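Quinonprotein alcohol dehydrogenase-like protein (PDB 4R5O) is of unknown function but binds calcium ions and joins an immunoglobulin-like beta-sandwich domain to a seven-bladed beta-propeller. Local coordinates at residues A[15-20]-A[42-47]; A[109-114]-A[125-130]; A[177-182]-A[211-216]; A[271-276]-A[290-295]. All blocks are in the same frame, centred on the assembly; numbering follows the deposited sequence.

Contact 1 of 4, residues A[15-20]-A[42-47]; sequences YPNVLK and LLNPEG
N44 reaches across to Y15 and N17, and its amide is gripped by both. The chain leaves CB with CG in the crowded position between the backbone N and the carbonyl carbon (chi1 55°). CG then lies 3.8 Å from N17 ND2. OD1 accepts from N17 N at 3.0 Å, in the plane of the N44 carbonyl and on a lone pair. The same oxygen rests against N17 CB. On the other branch, ND2 donates to Y15 O at 3.1 Å. That bond is almost straight (176°) and lies in the amide plane of N44, but it meets Y15 O from above the carbonyl plane. The two bonds hold the backbone on both sides of P16. An alanine here would probably leave N17 N and Y15 O without these mates and the loop at P16 freer to shift.

The backbones form one antiparallel bridge, V18 with L42, between two loops of the immunoglobulin-like sandwich domain, against strands 74-83 and 86-97. L43 N donates to N17 O at 2.8 Å, and L19 pairs with E41 on the far side of the bridge.

The side chains of N17 and N44 cross at about a right angle, yet their amide planes are only 16° apart. N17 ND2 is turned to L12 O, its hydrogen-bond partner. On the apolar side L42 splits its branches. CD1 packs on V18 CG2 at 3.9 Å, and CD2 lies 4.2 Å from P16 CB. I81 of strand 74-83 touches P16, V18 and L42.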
loop_
_atom_site.group_PDB
_atom_site.type_symbol
_atom_site.label_atom_id
_atom_site.label_comp_id
_atom_site.label_asym_id
_atom_site.label_seq_id
_atom_site.Cartn_x
_atom_site.Cartn_y
_atom_site.Cartn_z
ATOM N N TYR A 15 45.646 -19.317 5.513
ATOM C CA TYR A 15 44.211 -19.108 5.307
ATOM C C TYR A 15 44.010 -18.325 3.977
ATOM O O TYR A 15 44.989 -17.789 3.441
ATOM C CB TYR A 15 43.530 -18.412 6.502
ATOM C CG TYR A 15 44.091 -17.071 6.911
ATOM C CD1 TYR A 15 43.788 -15.916 6.192
ATOM C CD2 TYR A 15 44.798 -16.925 8.103
ATOM C CE1 TYR A 15 44.296 -14.673 6.570
ATOM C CE2 TYR A 15 45.270 -15.678 8.518
ATOM C CZ TYR A 15 45.026 -14.555 7.742
ATOM O OH TYR A 15 45.478 -13.320 8.140
ATOM N N PRO A 16 42.785 -18.274 3.390
ATOM C CA PRO A 16 42.638 -17.616 2.080
ATOM C C PRO A 16 43.120 -16.156 2.076
ATOM O O PRO A 16 42.789 -15.384 2.976
ATOM C CB PRO A 16 41.132 -17.692 1.830
ATOM C CG PRO A 16 40.701 -18.897 2.569
ATOM C CD PRO A 16 41.506 -18.880 3.822
ATOM N N ASN A 17 43.935 -15.807 1.065
ATOM C CA ASN A 17 44.484 -14.465 0.829
ATOM C C ASN A 17 43.825 -13.860 -0.414
ATOM O O ASN A 17 44.171 -14.221 -1.541
ATOM C CB ASN A 17 46.018 -14.495 0.687
ATOM C CG ASN A 17 46.753 -14.928 1.930
ATOM O OD1 ASN A 17 46.570 -14.371 3.016
ATOM N ND2 ASN A 17 47.673 -15.866 1.785
ATOM N N VAL A 18 42.839 -12.980 -0.189
ATOM C CA VAL A 18 42.054 -12.280 -1.202
ATOM C C VAL A 18 42.861 -11.061 -1.696
ATOM O O VAL A 18 43.285 -10.251 -0.881
ATOM C CB VAL A 18 40.685 -11.892 -0.584
ATOM C CG1 VAL A 18 39.905 -10.921 -1.459
ATOM C CG2 VAL A 18 39.857 -13.127 -0.316
ATOM N N LEU A 19 43.093 -10.944 -3.019
ATOM C CA LEU A 19 43.852 -9.813 -3.578
ATOM C C LEU A 19 43.043 -8.511 -3.385
ATOM O O LEU A 19 41.823 -8.545 -3.436
ATOM C CB LEU A 19 44.210 -10.048 -5.058
ATOM N N LYS A 20 43.712 -7.386 -3.088
ATOM C CA LYS A 20 43.044 -6.097 -2.826
ATOM C C LYS A 20 42.206 -5.643 -4.017
ATOM O O LYS A 20 42.649 -5.736 -5.159
ATOM C CB LYS A 20 44.049 -4.992 -2.476
ATOM N N LEU A 42 41.955 -15.330 -5.097
ATOM C CA LEU A 42 42.779 -15.901 -4.050
ATOM C C LEU A 42 44.195 -16.122 -4.549
ATOM O O LEU A 42 44.419 -16.717 -5.611
ATOM C CB LEU A 42 42.174 -17.215 -3.552
ATOM C CG LEU A 42 41.160 -17.168 -2.425
ATOM C CD1 LEU A 42 40.036 -16.191 -2.678
ATOM C CD2 LEU A 42 40.584 -18.506 -2.210
ATOM N N LEU A 43 45.154 -15.624 -3.780
ATOM C CA LEU A 43 46.572 -15.793 -4.048
ATOM C C LEU A 43 46.931 -17.300 -3.937
ATOM O O LEU A 43 47.699 -17.820 -4.744
ATOM C CB LEU A 43 47.339 -14.923 -3.043
ATOM C CG LEU A 43 48.849 -14.821 -3.210
ATOM C CD1 LEU A 43 49.221 -14.006 -4.463
ATOM C CD2 LEU A 43 49.485 -14.185 -1.987
ATOM N N ASN A 44 46.297 -17.990 -2.962
ATOM C CA ASN A 44 46.361 -19.422 -2.637
ATOM C C ASN A 44 44.926 -20.038 -2.764
ATOM O O ASN A 44 44.230 -20.238 -1.754
ATOM C CB ASN A 44 46.955 -19.603 -1.223
ATOM C CG ASN A 44 46.235 -18.840 -0.114
ATOM O OD1 ASN A 44 45.483 -17.880 -0.359
ATOM N ND2 ASN A 44 46.468 -19.239 1.137
ATOM N N PRO A 45 44.449 -20.311 -4.003
ATOM C CA PRO A 45 43.047 -20.756 -4.162
ATOM C C PRO A 45 42.789 -22.243 -3.894
ATOM O O PRO A 45 41.629 -22.629 -3.743
ATOM C CB PRO A 45 42.757 -20.471 -5.641
ATOM C CG PRO A 45 44.075 -20.530 -6.310
ATOM C CD PRO A 45 45.096 -20.072 -5.314
ATOM N N GLU A 46 43.837 -23.064 -3.876
ATOM C CA GLU A 46 43.762 -24.522 -3.729
ATOM C C GLU A 46 43.060 -24.933 -2.421
ATOM O O GLU A 46 43.471 -24.538 -1.324
ATOM C CB GLU A 46 45.160 -25.179 -3.800
ATOM C CG GLU A 46 46.278 -24.508 -3.006
ATOM C CD GLU A 46 46.905 -23.245 -3.578
ATOM O OE1 GLU A 46 46.682 -22.948 -4.775
ATOM O OE2 GLU A 46 47.675 -22.587 -2.840
ATOM N N GLY A 47 41.990 -25.713 -2.585
ATOM C CA GLY A 47 41.198 -26.272 -1.491
ATOM C C GLY A 47 40.267 -25.318 -0.774
ATOM O O GLY A 47 39.736 -25.658 0.289
#

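Contact 2 of 4, residues A[109-114]-A[125-130]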
loop_
_atom_site.group_PDB
_atom_site.type_symbol
_atom_site.label_atom_id
_atom_site.label_comp_id
_atom_site.label_asym_id
_atom_site.label_seq_id
_atom_site.Cartn_x
_atom_site.Cartn_y
_atom_site.Cartn_z
ATOM N N ASP A 109 -1.625 -9.782 -3.717
ATOM C CA ASP A 109 -1.088 -11.027 -3.152
ATOM C C ASP A 109 -0.363 -10.715 -1.831
ATOM O O ASP A 109 0.721 -11.227 -1.568
ATOM C CB ASP A 109 -0.168 -11.808 -4.135
ATOM C CG ASP A 109 -0.047 -13.325 -3.873
ATOM O OD1 ASP A 109 -0.961 -13.909 -3.222
ATOM O OD2 ASP A 109 0.898 -13.938 -4.391
ATOM N N GLY A 110 -1.008 -9.885 -1.020
ATOM C CA GLY A 110 -0.594 -9.519 0.324
ATOM C C GLY A 110 0.743 -8.851 0.488
ATOM O O GLY A 110 1.397 -9.056 1.504
ATOM N N THR A 111 1.141 -8.015 -0.475
ATOM C CA THR A 111 2.424 -7.290 -0.413
ATOM C C THR A 111 2.396 -6.039 -1.300
ATOM O O THR A 111 1.459 -5.845 -2.074
ATOM C CB THR A 111 3.617 -8.218 -0.830
ATOM O OG1 THR A 111 4.841 -7.479 -0.749
ATOM C CG2 THR A 111 3.466 -8.820 -2.226
ATOM N N PHE A 112 3.456 -5.219 -1.203
ATOM C CA PHE A 112 3.617 -4.031 -2.044
ATOM C C PHE A 112 4.340 -4.390 -3.329
ATOM O O PHE A 112 5.465 -4.880 -3.280
ATOM C CB PHE A 112 4.361 -2.898 -1.334
ATOM C CG PHE A 112 3.654 -2.274 -0.155
ATOM C CD1 PHE A 112 2.794 -1.201 -0.328
ATOM C CD2 PHE A 112 3.920 -2.700 1.140
ATOM C CE1 PHE A 112 2.185 -0.585 0.779
ATOM C CE2 PHE A 112 3.294 -2.098 2.237
ATOM C CZ PHE A 112 2.431 -1.047 2.051
ATOM N N ASN A 113 3.683 -4.138 -4.471
ATOM C CA ASN A 113 4.190 -4.352 -5.833
ATOM C C ASN A 113 4.319 -3.001 -6.549
ATOM O O ASN A 113 3.497 -2.112 -6.291
ATOM C CB ASN A 113 3.264 -5.285 -6.594
ATOM C CG ASN A 113 2.842 -6.506 -5.826
ATOM O OD1 ASN A 113 3.544 -7.508 -5.767
ATOM N ND2 ASN A 113 1.667 -6.450 -5.222
ATOM N N PHE A 114 5.333 -2.813 -7.410
ATOM C CA PHE A 114 5.473 -1.515 -8.070
ATOM C C PHE A 114 5.366 -1.630 -9.581
ATOM O O PHE A 114 6.025 -2.477 -10.177
ATOM C CB PHE A 114 6.803 -0.834 -7.715
ATOM C CG PHE A 114 6.978 0.543 -8.328
ATOM C CD1 PHE A 114 6.340 1.653 -7.782
ATOM C CD2 PHE A 114 7.839 0.738 -9.405
ATOM C CE1 PHE A 114 6.550 2.931 -8.314
ATOM C CE2 PHE A 114 8.016 2.013 -9.964
ATOM C CZ PHE A 114 7.357 3.097 -9.427
ATOM N N ASP A 125 6.341 -7.903 -5.275
ATOM C CA ASP A 125 6.776 -8.053 -3.889
ATOM C C ASP A 125 8.080 -7.270 -3.637
ATOM O O ASP A 125 9.087 -7.815 -3.213
ATOM C CB ASP A 125 6.949 -9.552 -3.552
ATOM C CG ASP A 125 7.112 -9.893 -2.088
ATOM O OD1 ASP A 125 6.852 -9.010 -1.240
ATOM O OD2 ASP A 125 7.444 -11.065 -1.785
ATOM N N CYS A 126 8.009 -5.970 -3.839
ATOM C CA CYS A 126 9.084 -5.034 -3.582
ATOM C C CYS A 126 9.291 -4.884 -2.073
ATOM O O CYS A 126 10.336 -4.408 -1.620
ATOM C CB CYS A 126 8.763 -3.693 -4.237
ATOM S SG CYS A 126 8.741 -3.740 -6.051
ATOM N N TYR A 127 8.278 -5.253 -1.286
ATOM C CA TYR A 127 8.365 -5.119 0.162
ATOM C C TYR A 127 9.396 -6.116 0.702
ATOM O O TYR A 127 10.245 -5.724 1.491
ATOM C CB TYR A 127 6.997 -5.307 0.819
ATOM C CG TYR A 127 7.066 -5.158 2.318
ATOM C CD1 TYR A 127 7.089 -3.894 2.917
ATOM C CD2 TYR A 127 7.169 -6.275 3.143
ATOM C CE1 TYR A 127 7.202 -3.758 4.303
ATOM C CE2 TYR A 127 7.289 -6.149 4.520
ATOM C CZ TYR A 127 7.284 -4.895 5.098
ATOM O OH TYR A 127 7.387 -4.836 6.455
ATOM N N ALA A 128 9.355 -7.374 0.244
ATOM C CA ALA A 128 10.285 -8.402 0.688
ATOM C C ALA A 128 11.745 -8.059 0.292
ATOM O O ALA A 128 12.578 -7.928 1.193
ATOM C CB ALA A 128 9.887 -9.754 0.108
ATOM N N SER A 129 12.027 -7.853 -1.042
ATOM C CA SER A 129 13.359 -7.589 -1.609
ATOM C C SER A 129 14.027 -6.335 -0.984
ATOM O O SER A 129 15.255 -6.327 -0.878
ATOM C CB SER A 129 13.319 -7.454 -3.136
ATOM O OG SER A 129 12.409 -6.505 -3.652
ATOM N N LEU A 130 13.267 -5.348 -0.519
ATOM C CA LEU A 130 13.776 -4.156 0.190
ATOM C C LEU A 130 13.743 -4.318 1.755
ATOM O O LEU A 130 14.111 -3.369 2.462
ATOM C CB LEU A 130 12.940 -2.902 -0.182
ATOM C CG LEU A 130 13.049 -2.312 -1.582
ATOM C CD1 LEU A 130 11.797 -1.545 -1.925
ATOM C CD2 LEU A 130 14.272 -1.444 -1.711
#
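The rings of F112 and Y127 meet obliquely, CD2 of F112 lying 3.8 Å from CD1 of Y127. The ring of F112 also meets that of F153, the two planes turned by about 15°. The carboxylate of D125 is the next flat group. T111 OG1 donates to its OD1 at 2.6 Å, coming from above the carboxylate plane. The amide of N113 is bonded too. D125 N donates to N113 OD1 at 2.9 Å, tilted from the carbonyl plane.

D125 is the N-cap of the short helix 126-129. Its CG is anti to the backbone N (chi1 -168°). OD1 also accepts a weak capping bond from A128 N at 3.3 Å, so one oxygen joins the strand hydroxyl to the helix start. F112 O receives C126 N at 2.8 Å and, weakly, Y127 N. The first turn of the helix is thus pinned to the strand by its own N-H groups. C126 SG packs against F114 CB at 3.9 Å.

Strand 111-116 lies between strands 103-108 and 121-123 in a propeller sheet. N113 pairs with Y106 on one side and F114 with Y123 on the other. N113 ND2 reaches back to the carbonyls of Y106 and A108. Helix 126-129 follows strand 121-123 and faces the sandwich domain, where S129 OG bonds to P72 O and L130 O to R74 NE.

Contact 3 of 4, residues A[177-182]-A[211-216]; sequences YENSAV and KSLNNV
A181 and L213 join two neighbouring blades of the propeller. Strand 177-181 is the outermost strand of one four-stranded sheet. Residues 211-214 are part of the connection between strands 204-209 and 215-220 of the next. The touching parts run almost the same way, 6° apart.

The tight part centres on L213, which is buried. Its CB lies 3.6 Å from A181 CB, and its CD1 also reaches that methyl. The leucine goes on to F167 and I169 of strand 167-171, so it packs on the last two strands of that blade. N179 meets it tip to tip. Its CG is anti to the backbone N (chi1 -161°). The amide then lies against L213 CD1, with ND2 at 3.5 Å and CG at 3.6 Å. N179 OD1 takes a weak bond from S180 N. E178 and N179 together form a classic beta bulge facing I169. An alanine in place of N179 would probably open a gap over the L213 methyl and leave S180 N without this weak bond.

The solvent side is looser. V182 is exposed, and its carbonyl is bonded to segment 211-216 through water. N215 ND2 stays 3.8 Å from V182 O. A water fills in between them. It donates to V182 O and to L213 O, and it accepts from N215 ND2, each at 2.6 Å. The other end of this amide is fixed within its own sheet, where N215 OD1 accepts from R206 NH1.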
loop_
_atom_site.group_PDB
_atom_site.type_symbol
_atom_site.label_atom_id
_atom_site.label_comp_id
_atom_site.label_asym_id
_atom_site.label_seq_id
_atom_site.Cartn_x
_atom_site.Cartn_y
_atom_site.Cartn_z
ATOM N N TYR A 177 10.449 -0.753 6.087
ATOM C CA TYR A 177 9.720 -1.041 7.296
ATOM C C TYR A 177 10.225 -0.125 8.409
ATOM O O TYR A 177 11.433 0.039 8.549
ATOM C CB TYR A 177 9.885 -2.537 7.642
ATOM C CG TYR A 177 9.427 -2.925 9.037
ATOM C CD1 TYR A 177 8.099 -3.267 9.292
ATOM C CD2 TYR A 177 10.323 -2.962 10.095
ATOM C CE1 TYR A 177 7.680 -3.629 10.571
ATOM C CE2 TYR A 177 9.915 -3.300 11.377
ATOM C CZ TYR A 177 8.597 -3.652 11.614
ATOM O OH TYR A 177 8.237 -3.999 12.899
ATOM N N GLU A 178 9.328 0.492 9.174
ATOM C CA GLU A 178 9.776 1.327 10.275
ATOM C C GLU A 178 9.425 0.678 11.594
ATOM O O GLU A 178 10.307 0.497 12.440
ATOM C CB GLU A 178 9.206 2.728 10.206
ATOM C CG GLU A 178 9.828 3.517 9.075
ATOM C CD GLU A 178 9.472 4.984 9.053
ATOM O OE1 GLU A 178 8.677 5.421 9.915
ATOM O OE2 GLU A 178 10.017 5.704 8.187
ATOM N N ASN A 179 8.150 0.294 11.762
ATOM C CA ASN A 179 7.675 -0.299 13.005
ATOM C C ASN A 179 6.359 -1.045 12.777
ATOM O O ASN A 179 5.738 -0.899 11.722
ATOM C CB ASN A 179 7.492 0.837 14.043
ATOM C CG ASN A 179 7.440 0.441 15.482
ATOM O OD1 ASN A 179 7.657 -0.723 15.837
ATOM N ND2 ASN A 179 7.163 1.423 16.343
ATOM N N SER A 180 5.956 -1.865 13.757
ATOM C CA SER A 180 4.705 -2.630 13.757
ATOM C C SER A 180 4.333 -3.025 15.192
ATOM O O SER A 180 5.196 -3.036 16.083
ATOM C CB SER A 180 4.788 -3.858 12.860
ATOM O OG SER A 180 5.785 -4.758 13.305
ATOM N N ALA A 181 3.045 -3.299 15.429
ATOM C CA ALA A 181 2.558 -3.655 16.759
ATOM C C ALA A 181 1.242 -4.409 16.700
ATOM O O ALA A 181 0.553 -4.418 15.682
ATOM C CB ALA A 181 2.374 -2.405 17.610
ATOM N N VAL A 182 0.907 -5.042 17.817
ATOM C CA VAL A 182 -0.323 -5.786 18.058
ATOM C C VAL A 182 -1.393 -4.792 18.429
ATOM O O VAL A 182 -1.105 -3.851 19.166
ATOM C CB VAL A 182 -0.080 -6.841 19.187
ATOM C CG1 VAL A 182 -1.355 -7.589 19.575
ATOM C CG2 VAL A 182 1.036 -7.810 18.826
ATOM N N LYS A 211 3.644 6.899 17.072
ATOM C CA LYS A 211 5.073 6.820 17.380
ATOM C C LYS A 211 5.351 5.577 18.237
ATOM O O LYS A 211 6.113 4.694 17.797
ATOM C CB LYS A 211 5.585 8.098 18.078
ATOM C CG LYS A 211 5.154 9.440 17.412
ATOM C CD LYS A 211 5.571 9.618 15.924
ATOM C CE LYS A 211 5.074 10.933 15.350
ATOM N NZ LYS A 211 5.385 11.064 13.901
ATOM N N SER A 212 4.684 5.463 19.412
ATOM C CA SER A 212 4.877 4.318 20.327
ATOM C C SER A 212 4.105 3.074 19.883
ATOM O O SER A 212 4.505 1.969 20.230
ATOM C CB SER A 212 4.445 4.681 21.743
ATOM O OG SER A 212 3.071 5.014 21.795
ATOM N N LEU A 213 2.976 3.268 19.182
ATOM C CA LEU A 213 2.049 2.278 18.638
ATOM C C LEU A 213 1.225 1.624 19.783
ATOM O O LEU A 213 0.613 0.569 19.582
ATOM C CB LEU A 213 2.734 1.208 17.755
ATOM C CG LEU A 213 3.415 1.731 16.479
ATOM C CD1 LEU A 213 3.832 0.595 15.592
ATOM C CD2 LEU A 213 2.466 2.609 15.665
ATOM N N ASN A 214 1.114 2.316 20.941
ATOM C CA ASN A 214 0.209 1.890 21.999
ATOM C C ASN A 214 -1.189 2.284 21.594
ATOM O O ASN A 214 -1.342 3.300 20.915
ATOM C CB ASN A 214 0.596 2.472 23.370
ATOM C CG ASN A 214 1.816 1.815 24.011
ATOM O OD1 ASN A 214 2.016 0.578 23.978
ATOM N ND2 ASN A 214 2.612 2.619 24.700
ATOM N N ASN A 215 -2.194 1.465 21.937
ATOM C CA ASN A 215 -3.581 1.770 21.598
ATOM C C ASN A 215 -4.426 1.752 22.860
ATOM O O ASN A 215 -4.097 1.072 23.826
ATOM C CB ASN A 215 -4.172 0.832 20.522
ATOM C CG ASN A 215 -4.500 -0.552 20.978
ATOM O OD1 ASN A 215 -5.643 -0.856 21.379
ATOM N ND2 ASN A 215 -3.519 -1.421 20.895
ATOM N N VAL A 216 -5.480 2.571 22.864
ATOM C CA VAL A 216 -6.433 2.722 23.972
ATOM C C VAL A 216 -7.781 2.413 23.397
ATOM O O VAL A 216 -8.151 2.993 22.378
ATOM C CB VAL A 216 -6.374 4.122 24.661
ATOM C CG1 VAL A 216 -7.435 4.260 25.745
ATOM C CG2 VAL A 216 -4.984 4.425 25.228
HETATM O O HOH W 1 -1.180 -1.312 19.860
#

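Contact 4 of 4, residues A[271-276]-A[290-295]; sequences DIIQKQ and TLESAD
E292 reaches over to I273 with a stretched side chain. CG is anti to the backbone N (chi1 -179°), and the chain stays extended beyond it. CG passes beside I273 O. OE2 then accepts from I273 N at 3.1 Å, using its anti lone pair. OE1 turns to K311 NZ in a salt bridge and to N299 ND2. K311 also bonds to D271 O. Its charge would probably offset the nearness of D271 OD1 and E292 OE2, which are 4.5 Å apart.

Q274 is extended as well. CG sits anti to the carbonyl carbon (chi1 -65°) and CD is anti to CA. NE2 donates to L291 O at 3.2 Å, nearly along the C=O axis and close to its own amide plane. OE1 goes to N239 ND2, so both ends of the amide are held. S293 turns OG beside its own backbone N. There it accepts from K275 N at 3.1 Å. The backbone adds one bond, S293 N to I273 O at 2.8 Å.

I272 supplies the apolar part. Its CG2 packs 3.8 Å from E292 CB and 4.0 Å from T290 CG2. T290 OG1 is bound to N279 O.

The two strands cross at 71° and belong to different sheets, with a single backbone-to-backbone bond between the two segments. Strand 272-274 follows a corner at D271 and pairs with strand 246-252 in its own blade. Strand 288-294 belongs to the next blade, beside strand 297-303, whose V301 and I303 also pack on I272.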
loop_
_atom_site.group_PDB
_atom_site.type_symbol
_atom_site.label_atom_id
_atom_site.label_comp_id
_atom_site.label_asym_id
_atom_site.label_seq_id
_atom_site.Cartn_x
_atom_site.Cartn_y
_atom_site.Cartn_z
ATOM N N ASP A 271 -27.821 13.641 8.069
ATOM C CA ASP A 271 -28.940 13.091 7.302
ATOM C C ASP A 271 -28.398 12.545 5.968
ATOM O O ASP A 271 -28.591 13.152 4.915
ATOM C CB ASP A 271 -30.050 14.151 7.100
ATOM C CG ASP A 271 -31.351 13.662 6.467
ATOM O OD1 ASP A 271 -31.613 12.419 6.486
ATOM O OD2 ASP A 271 -32.135 14.517 5.998
ATOM N N ILE A 272 -27.661 11.411 6.038
ATOM C CA ILE A 272 -27.055 10.691 4.917
ATOM C C ILE A 272 -27.251 9.208 5.192
ATOM O O ILE A 272 -26.479 8.621 5.954
ATOM C CB ILE A 272 -25.557 11.048 4.638
ATOM C CG1 ILE A 272 -25.301 12.569 4.564
ATOM C CG2 ILE A 272 -25.032 10.315 3.348
ATOM C CD1 ILE A 272 -23.873 12.993 4.714
ATOM N N ILE A 273 -28.316 8.616 4.604
ATOM C CA ILE A 273 -28.637 7.193 4.738
ATOM C C ILE A 273 -27.679 6.393 3.879
ATOM O O ILE A 273 -27.585 6.618 2.679
ATOM C CB ILE A 273 -30.126 6.844 4.377
ATOM C CG1 ILE A 273 -31.209 7.854 4.910
ATOM C CG2 ILE A 273 -30.466 5.351 4.585
ATOM C CD1 ILE A 273 -31.293 8.033 6.317
ATOM N N GLN A 274 -26.994 5.436 4.487
ATOM C CA GLN A 274 -26.081 4.550 3.785
ATOM C C GLN A 274 -26.481 3.101 4.058
ATOM O O GLN A 274 -26.830 2.742 5.189
ATOM C CB GLN A 274 -24.633 4.827 4.189
ATOM C CG GLN A 274 -24.160 6.222 3.753
ATOM C CD GLN A 274 -22.745 6.534 4.141
ATOM O OE1 GLN A 274 -22.230 6.068 5.174
ATOM N NE2 GLN A 274 -22.128 7.426 3.377
ATOM N N LYS A 275 -26.517 2.297 2.992
ATOM C CA LYS A 275 -26.886 0.882 3.056
ATOM C C LYS A 275 -25.766 0.028 2.455
ATOM O O LYS A 275 -25.991 -1.125 2.091
ATOM C CB LYS A 275 -28.222 0.632 2.332
ATOM C CG LYS A 275 -29.426 1.375 2.908
ATOM C CD LYS A 275 -30.692 1.030 2.146
ATOM C CE LYS A 275 -31.902 1.730 2.707
ATOM N NZ LYS A 275 -33.131 1.390 1.942
ATOM N N GLN A 276 -24.551 0.599 2.350
ATOM C CA GLN A 276 -23.361 -0.045 1.784
ATOM C C GLN A 276 -22.076 0.713 2.138
ATOM O O GLN A 276 -22.132 1.844 2.632
ATOM C CB GLN A 276 -23.467 -0.134 0.236
ATOM C CG GLN A 276 -23.392 1.245 -0.458
ATOM C CD GLN A 276 -23.173 1.161 -1.934
ATOM O OE1 GLN A 276 -23.985 0.597 -2.678
ATOM N NE2 GLN A 276 -22.096 1.778 -2.393
ATOM N N THR A 290 -19.802 12.335 -0.275
ATOM C CA THR A 290 -20.061 10.915 -0.096
ATOM C C THR A 290 -21.344 10.621 -0.871
ATOM O O THR A 290 -21.835 11.488 -1.574
ATOM C CB THR A 290 -20.096 10.521 1.390
ATOM O OG1 THR A 290 -20.057 9.087 1.492
ATOM C CG2 THR A 290 -21.299 11.113 2.161
ATOM N N LEU A 291 -21.852 9.402 -0.773
ATOM C CA LEU A 291 -23.103 8.983 -1.402
ATOM C C LEU A 291 -24.135 8.590 -0.360
ATOM O O LEU A 291 -23.800 8.115 0.737
ATOM C CB LEU A 291 -22.899 7.800 -2.376
ATOM C CG LEU A 291 -21.942 7.941 -3.541
ATOM C CD1 LEU A 291 -21.951 6.686 -4.327
ATOM C CD2 LEU A 291 -22.287 9.109 -4.448
ATOM N N GLU A 292 -25.391 8.769 -0.732
ATOM C CA GLU A 292 -26.550 8.394 0.057
ATOM C C GLU A 292 -27.315 7.375 -0.744
ATOM O O GLU A 292 -27.411 7.499 -1.973
ATOM C CB GLU A 292 -27.390 9.633 0.406
ATOM C CG GLU A 292 -28.618 9.323 1.246
ATOM C CD GLU A 292 -29.423 10.526 1.653
ATOM O OE1 GLU A 292 -29.675 11.389 0.784
ATOM O OE2 GLU A 292 -29.859 10.576 2.825
ATOM N N SER A 293 -27.822 6.349 -0.072
ATOM C CA SER A 293 -28.574 5.288 -0.730
ATOM C C SER A 293 -30.005 5.764 -0.974
ATOM O O SER A 293 -30.619 6.339 -0.089
ATOM C CB SER A 293 -28.523 4.005 0.097
ATOM O OG SER A 293 -27.177 3.541 0.202
ATOM N N ALA A 294 -30.464 5.649 -2.232
ATOM C CA ALA A 294 -31.804 6.047 -2.694
ATOM C C ALA A 294 -32.480 4.856 -3.403
ATOM O O ALA A 294 -31.801 3.884 -3.769
ATOM C CB ALA A 294 -31.729 7.268 -3.614
ATOM N N ASP A 295 -33.819 4.916 -3.556
ATOM C CA ASP A 295 -34.626 3.840 -4.139
ATOM C C ASP A 295 -34.225 3.533 -5.590
ATOM O O ASP A 295 -33.940 2.370 -5.903
ATOM C CB ASP A 295 -36.133 4.192 -4.096
ATOM C CG ASP A 295 -36.770 4.317 -2.719
ATOM O OD1 ASP A 295 -36.289 3.648 -1.775
ATOM O OD2 ASP A 295 -37.828 4.985 -2.613
#

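The four contacts follow one another along the chain, and none nests in or crosses another. Contact 1 closes a loop of 21 residues in the N-terminal sandwich, about 39 Å from contact 2, centre to centre. Contact 2 closes a loop of ten at the start of the propeller, where its helix borders the sandwich. Contact 3 follows with a loop of 28 that links two successive blades. It touches contact 2, where Y127 OH packs on Y177 CD1 at 3.3 Å. Contact 4 closes a loop of 13 and joins two later blades. Its centre lies about 75 Å from contact 1, on the opposite side of the chain's centre.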